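NADH oxidoreductase (PDB 3PI7) probably binds NADPH and transfers its reducing equivalents to an acceptor, as expected of a putative quinone reductase. Local coordinates at residues Ser9-Leu14 against Ala43-Gly48; Gln51-Val56 against Thr90-Gly95; Val108-Gly113 against Ala124-Ala129. One frame throughout, in Å; residues are numbered along the deposited sequence.

Contact 1. Residues Ser9-Leu14 against Ala43-Gly48; sequences SEMKAL and AVPAPG
Met11, a selenomethionine in this crystal, reaches across to Val44 and Pro45 with its whole side chain. Met11 CB starts the contact, 3.7 Å from Val44 CG2. Met11 CG is placed between the backbone N and the carbonyl carbon (chi1 62°), and it too lies close, 3.8 Å from Val44 CG2. Beyond CG the chain is extended. Met11 SE passes Val44 CG2 at 4.1 Å, and the terminal Met11 CE comes to 3.7 Å from Pro45 CD, the Met11 and Pro45 side chains crossing at about a right angle. Met11 CE is also 4.0 Å from Ala43 O. One methyl group, Val44 CG2, therefore meets three successive atoms of the Met11 chain, and it also touches the carbonyl carbon of Glu10. Val44 offers this branch because CG2 stands anti to its own carbonyl carbon, beside the backbone N.

The polar link is between backbones. Val44 N donates to Ser9 O over 2.9 Å, with an N-H...O angle of 167°. The hydrogen is thus almost in line, although the donor lies well above the carbonyl plane of Ser9. The same oxygen, Ser9 O, receives a CA-H...O contact from Ala43 CA at 3.3 Å, so two neighbouring residues close on one acceptor. The carboxylate of Glu10 turns to other company, forming a salt bridge with Arg41.

Tyr123 touches both Met11 and Val44, while Leu53 packs on Val44 and Pro45, which ties this surface contact to the strands behind it. Glu10 and Ala43 form an antiparallel non-hydrogen-bonded pair, with diverging side chains. The arrangement is the end of a two-stranded antiparallel ribbon, strands 10-16 and 37-43, where the second strand runs out into the loop leading to strand 51-56 of the GroES-like fold.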
ATOM      1  N   SER A   9      30.343 -30.748  24.055  1.00 16.58           N
ATOM      2  CA  SER A   9      30.608 -30.729  22.630  1.00 17.14           C
ATOM      3  C   SER A   9      29.379 -31.244  21.868  1.00 17.53           C
ATOM      4  O   SER A   9      29.327 -31.090  20.664  1.00 17.02           O
ATOM      5  CB  SER A   9      31.864 -31.517  22.289  1.00 21.67           C
ATOM      6  OG  SER A   9      31.776 -32.854  22.717  1.00 33.56           O
ATOM      7  N   GLU A  10      28.397 -31.838  22.568  1.00 14.49           N
ATOM      8  CA  GLU A  10      27.181 -32.356  21.944  1.00 15.23           C
ATOM      9  C   GLU A  10      25.971 -31.789  22.657  1.00 16.58           C
ATOM     10  O   GLU A  10      26.025 -31.522  23.856  1.00 16.89           O
ATOM     11  CB  GLU A  10      27.209 -33.892  22.012  1.00 16.85           C
ATOM     12  CG  GLU A  10      26.121 -34.613  21.249  1.00 24.56           C
ATOM     13  CD  GLU A  10      26.408 -36.088  21.066  1.00 39.47           C
ATOM     14  OE1 GLU A  10      27.523 -36.426  20.609  1.00 32.10           O
ATOM     15  OE2 GLU A  10      25.521 -36.907  21.393  1.00 30.85           O
HETATM   16  N   MSE A  11      24.870 -31.644  21.941  1.00 12.63           N
HETATM   17  CA  MSE A  11      23.633 -31.129  22.563  1.00 10.97           C
HETATM   18  C   MSE A  11      22.384 -31.690  21.906  1.00 15.03           C
HETATM   19  O   MSE A  11      22.433 -32.162  20.768  1.00 16.90           O
HETATM   20  CB  MSE A  11      23.602 -29.592  22.435  1.00  9.47           C
HETATM   21  CG  MSE A  11      23.578 -29.118  20.946  1.00 11.34           C
HETATM   22 SE   MSE A  11      23.341 -27.253  20.828  0.75 11.46          SE
HETATM   23  CE  MSE A  11      23.057 -27.133  18.977  1.00 10.35           C
ATOM     24  N   LYS A  12      21.261 -31.642  22.621  1.00 13.08           N
ATOM     25  CA  LYS A  12      19.993 -32.004  22.021  1.00 13.54           C
ATOM     26  C   LYS A  12      19.393 -30.730  21.432  1.00 14.54           C
ATOM     27  O   LYS A  12      19.650 -29.633  21.933  1.00 12.91           O
ATOM     28  CB  LYS A  12      19.026 -32.719  22.980  1.00 18.58           C
ATOM     29  CG  LYS A  12      18.651 -32.024  24.272  1.00 42.21           C
ATOM     30  CD  LYS A  12      17.696 -32.920  25.069  1.00 56.30           C
ATOM     31  CE  LYS A  12      16.941 -32.216  26.176  1.00 68.58           C
ATOM     32  NZ  LYS A  12      17.822 -31.789  27.290  1.00 77.37           N
ATOM     33  N   ALA A  13      18.629 -30.875  20.341  1.00 11.44           N
ATOM     34  CA  ALA A  13      18.038 -29.747  19.641  1.00 11.11           C
ATOM     35  C   ALA A  13      16.890 -30.209  18.782  1.00 13.78           C
ATOM     36  O   ALA A  13      16.777 -31.417  18.543  1.00 15.82           O
ATOM     37  CB  ALA A  13      19.099 -29.065  18.774  1.00 11.37           C
ATOM     38  N   LEU A  14      16.026 -29.266  18.339  1.00 11.56           N
ATOM     39  CA  LEU A  14      14.902 -29.532  17.410  1.00 11.18           C
ATOM     40  C   LEU A  14      15.364 -29.035  16.068  1.00 15.73           C
ATOM     41  O   LEU A  14      15.450 -27.816  15.852  1.00 14.80           O
ATOM     42  CB  LEU A  14      13.605 -28.841  17.872  1.00 11.38           C
ATOM     43  CG  LEU A  14      13.163 -29.143  19.299  1.00 13.75           C
ATOM     44  CD1 LEU A  14      11.876 -28.424  19.609  1.00 14.21           C
ATOM     45  CD2 LEU A  14      13.010 -30.676  19.536  1.00 14.97           C
ATOM     46  N   ALA A  43      26.513 -31.570  17.263  1.00 13.53           N
ATOM     47  CA  ALA A  43      27.630 -30.837  17.821  1.00 14.40           C
ATOM     48  C   ALA A  43      27.215 -29.432  18.221  1.00 16.43           C
ATOM     49  O   ALA A  43      26.392 -28.786  17.558  1.00 15.44           O
ATOM     50  CB  ALA A  43      28.764 -30.770  16.799  1.00 14.89           C
ATOM     51  N   VAL A  44      27.759 -28.974  19.353  1.00 12.30           N
ATOM     52  CA  VAL A  44      27.526 -27.625  19.815  1.00 11.94           C
ATOM     53  C   VAL A  44      28.294 -26.690  18.860  1.00 15.36           C
ATOM     54  O   VAL A  44      29.475 -26.910  18.599  1.00 14.47           O
ATOM     55  CB  VAL A  44      27.934 -27.443  21.303  1.00 14.51           C
ATOM     56  CG1 VAL A  44      27.896 -25.970  21.721  1.00 14.53           C
ATOM     57  CG2 VAL A  44      27.035 -28.286  22.212  1.00 14.10           C
ATOM     58  N   PRO A  45      27.629 -25.661  18.293  1.00 12.80           N
ATOM     59  CA  PRO A  45      28.339 -24.756  17.389  1.00 11.44           C
ATOM     60  C   PRO A  45      29.328 -23.847  18.108  1.00 16.02           C
ATOM     61  O   PRO A  45      29.260 -23.668  19.325  1.00 13.42           O
ATOM     62  CB  PRO A  45      27.204 -23.943  16.761  1.00 12.53           C
ATOM     63  CG  PRO A  45      26.168 -23.859  17.900  1.00 16.50           C
ATOM     64  CD  PRO A  45      26.218 -25.252  18.483  1.00 13.61           C
ATOM     65  N   ALA A  46      30.253 -23.288  17.336  1.00 14.75           N
ATOM     66  CA  ALA A  46      31.216 -22.295  17.806  1.00 16.79           C
ATOM     67  C   ALA A  46      30.755 -20.901  17.342  1.00 19.20           C
ATOM     68  O   ALA A  46      30.380 -20.731  16.182  1.00 17.50           O
ATOM     69  CB  ALA A  46      32.610 -22.607  17.253  1.00 19.00           C
ATOM     70  N   PRO A  47      30.726 -19.916  18.249  1.00 16.02           N
ATOM     71  CA  PRO A  47      30.337 -18.554  17.835  1.00 15.68           C
ATOM     72  C   PRO A  47      31.403 -17.918  16.971  1.00 17.22           C
ATOM     73  O   PRO A  47      32.601 -18.146  17.194  1.00 17.21           O
ATOM     74  CB  PRO A  47      30.222 -17.806  19.156  1.00 16.47           C
ATOM     75  CG  PRO A  47      31.175 -18.504  20.070  1.00 21.20           C
ATOM     76  CD  PRO A  47      31.123 -19.961  19.671  1.00 16.84           C
ATOM     77  N   GLY A  48      30.954 -17.125  16.013  1.00 13.56           N
ATOM     78  CA  GLY A  48      31.837 -16.338  15.159  1.00 15.01           C
ATOM     79  C   GLY A  48      32.373 -15.151  15.944  1.00 19.47           C
ATOM     80  O   GLY A  48      31.946 -14.914  17.076  1.00 17.11           O
TER

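Contact 2. Residues Gln51-Val56 against Thr90-Gly95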
ATOM      1  N   GLN A  51      29.725 -13.002  17.675  1.00 13.04           N
ATOM      2  CA  GLN A  51      28.639 -13.803  18.234  1.00 12.25           C
ATOM      3  C   GLN A  51      28.934 -14.376  19.600  1.00 13.78           C
ATOM      4  O   GLN A  51      30.079 -14.414  20.052  1.00 11.79           O
ATOM      5  CB  GLN A  51      28.328 -14.975  17.284  1.00 13.80           C
ATOM      6  CG  GLN A  51      27.952 -14.554  15.879  1.00 12.97           C
ATOM      7  CD  GLN A  51      27.726 -15.752  14.986  1.00 16.60           C
ATOM      8  OE1 GLN A  51      28.438 -16.773  15.049  1.00 15.17           O
ATOM      9  NE2 GLN A  51      26.732 -15.653  14.125  1.00 15.63           N
ATOM     10  N   VAL A  52      27.864 -14.851  20.250  1.00 11.40           N
ATOM     11  CA  VAL A  52      27.946 -15.475  21.540  1.00 11.12           C
ATOM     12  C   VAL A  52      27.230 -16.807  21.486  1.00 13.63           C
ATOM     13  O   VAL A  52      26.295 -16.988  20.694  1.00 12.04           O
ATOM     14  CB  VAL A  52      27.383 -14.568  22.670  1.00 13.18           C
ATOM     15  CG1 VAL A  52      28.275 -13.353  22.880  1.00 13.66           C
ATOM     16  CG2 VAL A  52      25.933 -14.155  22.367  1.00 12.58           C
ATOM     17  N   LEU A  53      27.698 -17.733  22.299  1.00  9.68           N
ATOM     18  CA  LEU A  53      27.082 -19.048  22.451  1.00 10.18           C
ATOM     19  C   LEU A  53      26.314 -19.009  23.747  1.00 13.07           C
ATOM     20  O   LEU A  53      26.892 -18.755  24.825  1.00 12.65           O
ATOM     21  CB  LEU A  53      28.164 -20.139  22.491  1.00  9.68           C
ATOM     22  CG  LEU A  53      27.620 -21.539  22.584  1.00 12.30           C
ATOM     23  CD1 LEU A  53      26.881 -21.943  21.287  1.00 11.96           C
ATOM     24  CD2 LEU A  53      28.690 -22.517  22.931  1.00 16.19           C
ATOM     25  N   ILE A  54      25.021 -19.243  23.655  1.00 10.66           N
ATOM     26  CA  ILE A  54      24.145 -19.160  24.820  1.00  8.96           C
ATOM     27  C   ILE A  54      23.655 -20.533  25.250  1.00 12.46           C
ATOM     28  O   ILE A  54      23.091 -21.270  24.427  1.00 11.27           O
ATOM     29  CB  ILE A  54      22.943 -18.243  24.490  1.00 10.56           C
ATOM     30  CG1 ILE A  54      23.394 -16.813  24.051  1.00 11.14           C
ATOM     31  CG2 ILE A  54      22.010 -18.129  25.681  1.00 11.28           C
ATOM     32  CD1 ILE A  54      22.740 -16.376  22.879  1.00 19.13           C
ATOM     33  N   LYS A  55      23.746 -20.818  26.562  1.00  9.98           N
ATOM     34  CA  LYS A  55      23.164 -21.995  27.168  1.00  9.78           C
ATOM     35  C   LYS A  55      21.728 -21.623  27.416  1.00 13.79           C
ATOM     36  O   LYS A  55      21.461 -20.796  28.282  1.00 12.73           O
ATOM     37  CB  LYS A  55      23.900 -22.372  28.479  1.00 11.61           C
ATOM     38  CG  LYS A  55      23.329 -23.634  29.085  1.00 18.46           C
ATOM     39  CD  LYS A  55      23.969 -24.044  30.432  1.00 17.36           C
ATOM     40  CE  LYS A  55      23.484 -25.458  30.736  1.00 25.41           C
ATOM     41  NZ  LYS A  55      24.387 -26.174  31.690  1.00 32.49           N
ATOM     42  N   VAL A  56      20.808 -22.179  26.611  1.00 10.68           N
ATOM     43  CA  VAL A  56      19.407 -21.803  26.645  1.00  9.56           C
ATOM     44  C   VAL A  56      18.695 -22.322  27.868  1.00 14.83           C
ATOM     45  O   VAL A  56      18.705 -23.534  28.144  1.00 15.58           O
ATOM     46  CB  VAL A  56      18.674 -22.281  25.353  1.00 11.23           C
ATOM     47  CG1 VAL A  56      17.250 -21.769  25.342  1.00 10.90           C
ATOM     48  CG2 VAL A  56      19.413 -21.832  24.096  1.00 10.38           C
ATOM     49  N   THR A  90      22.239 -18.120  29.405  1.00 11.68           N
ATOM     50  CA  THR A  90      23.486 -17.554  29.890  1.00 10.55           C
ATOM     51  C   THR A  90      24.546 -17.729  28.840  1.00 12.65           C
ATOM     52  O   THR A  90      24.680 -18.812  28.292  1.00 11.97           O
ATOM     53  CB  THR A  90      23.884 -18.214  31.208  1.00 17.35           C
ATOM     54  OG1 THR A  90      22.900 -17.850  32.189  1.00 22.53           O
ATOM     55  CG2 THR A  90      25.252 -17.751  31.702  1.00 11.25           C
ATOM     56  N   ILE A  91      25.309 -16.673  28.587  1.00  9.54           N
ATOM     57  CA  ILE A  91      26.403 -16.756  27.595  1.00 10.04           C
ATOM     58  C   ILE A  91      27.588 -17.511  28.181  1.00 14.26           C
ATOM     59  O   ILE A  91      28.144 -17.103  29.198  1.00 13.73           O
ATOM     60  CB  ILE A  91      26.807 -15.358  27.083  1.00 11.37           C
ATOM     61  CG1 ILE A  91      25.603 -14.737  26.304  1.00 11.06           C
ATOM     62  CG2 ILE A  91      28.051 -15.515  26.166  1.00 11.79           C
ATOM     63  CD1 ILE A  91      25.670 -13.303  26.093  1.00 10.73           C
ATOM     64  N   VAL A  92      27.996 -18.605  27.504  1.00 11.81           N
ATOM     65  CA  VAL A  92      29.052 -19.480  27.996  1.00 11.54           C
ATOM     66  C   VAL A  92      30.302 -19.332  27.156  1.00 16.81           C
ATOM     67  O   VAL A  92      31.358 -19.783  27.596  1.00 16.87           O
ATOM     68  CB  VAL A  92      28.583 -20.973  28.105  1.00 12.66           C
ATOM     69  CG1 VAL A  92      27.507 -21.110  29.202  1.00 11.71           C
ATOM     70  CG2 VAL A  92      28.069 -21.503  26.755  1.00 11.55           C
ATOM     71  N   ALA A  93      30.202 -18.712  25.970  1.00 13.17           N
ATOM     72  CA  ALA A  93      31.365 -18.459  25.109  1.00 13.71           C
ATOM     73  C   ALA A  93      31.061 -17.312  24.160  1.00 17.41           C
ATOM     74  O   ALA A  93      29.901 -17.044  23.871  1.00 16.16           O
ATOM     75  CB  ALA A  93      31.754 -19.710  24.311  1.00 14.41           C
ATOM     76  N   GLY A  94      32.097 -16.625  23.711  1.00 16.90           N
ATOM     77  CA  GLY A  94      31.925 -15.528  22.768  1.00 17.00           C
ATOM     78  C   GLY A  94      33.026 -15.569  21.744  1.00 20.81           C
ATOM     79  O   GLY A  94      34.077 -16.131  22.019  1.00 17.98           O
ATOM     80  N   GLY A  95      32.786 -14.966  20.584  1.00 17.54           N
ATOM     81  CA  GLY A  95      33.813 -14.746  19.575  1.00 17.07           C
ATOM     82  C   GLY A  95      34.808 -13.738  20.114  1.00 21.77           C
ATOM     83  O   GLY A  95      34.585 -13.169  21.184  1.00 21.87           O
TER
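Ile91 holds CG1 anti to its carbonyl carbon (chi1 -65°) and CG2 anti to its backbone N, which sets its branches against Val52 and Ile54. The setting is an antiparallel strand pair of the GroES-like domain, interrupted by a classic beta bulge in which Val92 and Ala93 both face Leu53. Leu53 holds both bulge residues: Leu53 N donates to Ala93 O at 2.8 Å, while Leu53 O accepts from Val92 N at 2.9 Å. The register shifts by one residue between Leu53 and Ile54.

On the face carrying Val52, Ile54 and Ile91, Ile91 CG2 lies 3.7 Å from Val52 CB, Ile91 CD1 rests on Val52 CG2, and Ile91 CG1 meets Ile54 CG1 at 3.8 Å. Val108 and Leu103 also touch Ile91. An alanine here would probably open a gap beside Val52 and Ile54, since the contacts of CG1, CG2 and CD1 would go.

Leu53 lies on the other face, its CB 4.0 Å from Ala93 CB. Beyond the bulge, Lys55 and Thr90 bond reciprocally through their backbones. Val92 spans two partners: Val92 CG2 approaches Leu53 CD2, and Val92 CG1 lies 3.9 Å from Lys55 CB.

Contact 3. Residues Val108-Gly113 against Ala124-Ala129; sequences VAFATG and AVAEAA
Phe110 points its side chain at the strand carrying Ala124 and Ala126, and the two alanine methyls meet different parts of it. Ala124 CB approaches the outer end of the ring, 3.7 Å from Phe110 CE2 and 3.9 Å from Phe110 CZ. Ala126 CB sits nearer the root, 4.1 Å from Phe110 CB and only slightly farther from CD2. Both methyls come in obliquely to the ring. Chi1 of 65° puts Phe110 CG between the backbone N and the carbonyl carbon, and chi2 of -87° sets the turn of the ring. Thr112 belongs to the same segment as Phe110, and its CG2 lies at the ring edge, in the ring plane. Thr112 CG2 also meets the other segment, 3.7 Å from Val125 O and 4.1 Å from Ala124 CB.

The axes of the short strands 108-111 and 124-127 make an angle of 85° and approach to 6.9 Å, so they are not sheet neighbours bonded edge to edge. They pack across the interior of the curled sheet characteristic of the GroES-like fold. Ile54 and Cys131 also touch Phe110, bringing strands 51-56 and 131-133 to the same aromatic group.

Where strand 108-111 ends, the contact becomes tighter and more polar. Ala126 CB lies 3.4 Å from Ala111 O, the shortest direct approach between the segments. A water joins the backbones beside it, donating to Ala111 O at 2.7 Å and accepting from Glu127 N. This water bridge gives a carbonyl and an amide a common partner. Thr112 OG1 is directed to another part of the domain, where it hydrogen-bonds Gly84 O. Val125 O, the carbonyl touched by Thr112 CG2, is itself hydrogen-bonded by Ser115 OG.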
ATOM      1  N   VAL A 108      21.077 -13.367  29.350  1.00 11.88           N
ATOM      2  CA  VAL A 108      20.548 -12.482  28.332  1.00 10.12           C
ATOM      3  C   VAL A 108      19.271 -12.979  27.727  1.00 14.09           C
ATOM      4  O   VAL A 108      19.049 -14.190  27.630  1.00 15.45           O
ATOM      5  CB  VAL A 108      21.581 -12.293  27.155  1.00 13.75           C
ATOM      6  CG1 VAL A 108      22.840 -11.542  27.587  1.00 13.21           C
ATOM      7  CG2 VAL A 108      21.932 -13.628  26.486  1.00 12.87           C
ATOM      8  N   ALA A 109      18.459 -12.040  27.269  1.00 12.52           N
ATOM      9  CA  ALA A 109      17.377 -12.327  26.337  1.00 11.90           C
ATOM     10  C   ALA A 109      18.063 -12.301  24.988  1.00 13.12           C
ATOM     11  O   ALA A 109      18.966 -11.471  24.798  1.00 12.66           O
ATOM     12  CB  ALA A 109      16.301 -11.259  26.427  1.00 13.63           C
ATOM     13  N   PHE A 110      17.731 -13.200  24.061  1.00  8.84           N
ATOM     14  CA  PHE A 110      18.455 -13.137  22.803  1.00  8.44           C
ATOM     15  C   PHE A 110      17.556 -13.447  21.618  1.00 12.96           C
ATOM     16  O   PHE A 110      16.560 -14.143  21.773  1.00 13.29           O
ATOM     17  CB  PHE A 110      19.659 -14.081  22.803  1.00 10.08           C
ATOM     18  CG  PHE A 110      19.272 -15.531  22.884  1.00 10.32           C
ATOM     19  CD1 PHE A 110      19.076 -16.148  24.116  1.00 12.64           C
ATOM     20  CD2 PHE A 110      19.134 -16.291  21.730  1.00 11.04           C
ATOM     21  CE1 PHE A 110      18.693 -17.498  24.191  1.00 13.27           C
ATOM     22  CE2 PHE A 110      18.726 -17.624  21.804  1.00 11.63           C
ATOM     23  CZ  PHE A 110      18.525 -18.217  23.035  1.00 11.65           C
ATOM     24  N   ALA A 111      17.974 -12.983  20.439  1.00 11.31           N
ATOM     25  CA  ALA A 111      17.316 -13.240  19.170  1.00 13.10           C
ATOM     26  C   ALA A 111      18.391 -13.823  18.271  1.00 15.45           C
ATOM     27  O   ALA A 111      19.481 -13.263  18.167  1.00 14.44           O
ATOM     28  CB  ALA A 111      16.716 -11.948  18.603  1.00 13.91           C
ATOM     29  N   THR A 112      18.133 -14.996  17.718  1.00 10.55           N
ATOM     30  CA  THR A 112      19.147 -15.694  16.919  1.00 10.49           C
ATOM     31  C   THR A 112      19.297 -15.126  15.526  1.00 14.51           C
ATOM     32  O   THR A 112      20.367 -15.301  14.918  1.00 13.54           O
ATOM     33  CB  THR A 112      18.826 -17.194  16.880  1.00 17.40           C
ATOM     34  OG1 THR A 112      17.516 -17.360  16.334  1.00 16.50           O
ATOM     35  CG2 THR A 112      18.849 -17.813  18.244  1.00 13.16           C
ATOM     36  N   GLY A 113      18.263 -14.435  15.035  1.00 12.29           N
ATOM     37  CA  GLY A 113      18.258 -13.781  13.733  1.00 11.85           C
ATOM     38  C   GLY A 113      18.695 -14.701  12.619  1.00 15.73           C
ATOM     39  O   GLY A 113      18.061 -15.723  12.380  1.00 17.01           O
ATOM     40  N   ALA A 124      22.446 -21.988  21.738  1.00  9.98           N
ATOM     41  CA  ALA A 124      22.091 -21.213  20.535  1.00  9.95           C
ATOM     42  C   ALA A 124      23.190 -20.227  20.257  1.00 12.71           C
ATOM     43  O   ALA A 124      24.021 -19.968  21.136  1.00 10.13           O
ATOM     44  CB  ALA A 124      20.765 -20.480  20.760  1.00 11.36           C
ATOM     45  N   VAL A 125      23.231 -19.700  19.039  1.00 11.09           N
ATOM     46  CA  VAL A 125      24.201 -18.665  18.704  1.00 10.74           C
ATOM     47  C   VAL A 125      23.430 -17.398  18.361  1.00 13.18           C
ATOM     48  O   VAL A 125      22.431 -17.458  17.637  1.00 10.74           O
ATOM     49  CB  VAL A 125      25.152 -19.090  17.550  1.00 14.14           C
ATOM     50  CG1 VAL A 125      26.060 -17.937  17.130  1.00 14.90           C
ATOM     51  CG2 VAL A 125      25.971 -20.304  17.945  1.00 14.02           C
ATOM     52  N   ALA A 126      23.869 -16.268  18.894  1.00 11.11           N
ATOM     53  CA  ALA A 126      23.282 -14.995  18.527  1.00 10.63           C
ATOM     54  C   ALA A 126      24.377 -13.992  18.339  1.00 13.24           C
ATOM     55  O   ALA A 126      25.466 -14.136  18.920  1.00 12.24           O
ATOM     56  CB  ALA A 126      22.294 -14.535  19.631  1.00 11.02           C
ATOM     57  N   GLU A 127      24.093 -12.934  17.595  1.00 10.43           N
ATOM     58  CA  GLU A 127      25.013 -11.782  17.529  1.00 10.73           C
ATOM     59  C   GLU A 127      25.064 -11.158  18.895  1.00 13.50           C
ATOM     60  O   GLU A 127      24.026 -11.113  19.573  1.00 13.69           O
ATOM     61  CB  GLU A 127      24.492 -10.733  16.513  1.00 12.50           C
ATOM     62  CG  GLU A 127      24.560 -11.228  15.087  1.00 12.83           C
ATOM     63  CD  GLU A 127      25.958 -11.487  14.559  1.00 21.58           C
ATOM     64  OE1 GLU A 127      26.910 -10.823  15.023  1.00 22.62           O
ATOM     65  OE2 GLU A 127      26.112 -12.435  13.759  1.00 25.93           O
ATOM     66  N   ALA A 128      26.241 -10.650  19.321  1.00 12.14           N
ATOM     67  CA  ALA A 128      26.319  -9.950  20.618  1.00 12.60           C
ATOM     68  C   ALA A 128      25.277  -8.829  20.652  1.00 15.78           C
ATOM     69  O   ALA A 128      24.560  -8.636  21.660  1.00 14.36           O
ATOM     70  CB  ALA A 128      27.719  -9.395  20.826  1.00 14.81           C
ATOM     71  N   ALA A 129      25.128  -8.146  19.508  1.00 13.71           N
ATOM     72  CA  ALA A 129      24.190  -7.022  19.349  1.00 15.62           C
ATOM     73  C   ALA A 129      22.739  -7.442  19.448  1.00 18.52           C
ATOM     74  O   ALA A 129      21.871  -6.576  19.566  1.00 18.71           O
ATOM     75  CB  ALA A 129      24.439  -6.335  18.011  1.00 16.99           C
TER
HETATM   76  O   HOH W   1      21.518 -12.984  16.373  1.00 15.81           O

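Along the chain the three contacts follow in series, each closing before the next opens, and all lie on the same side of the chain's centre. Contacts 2 and 3 have centres about 8 Å apart and share one mixed sheet. Strand 51-56 of contact 2 pairs with strand 123-127 of contact 3, with probable hydrogen bonds from Ile54 N to Ala124 O and from Val52 N to Ala126 O; strands 86-94 and 107-111 are also neighbours. Contact 1, its centre about 11 Å from that of contact 2 and 14 Å from that of contact 3, joins by packing, through Pro47 against Gly94 and Val52, and Pro45 on Val125. An N-terminal ribbon thus adjoins the GroES-like sheet, apart from the parallel Rossmann sheet.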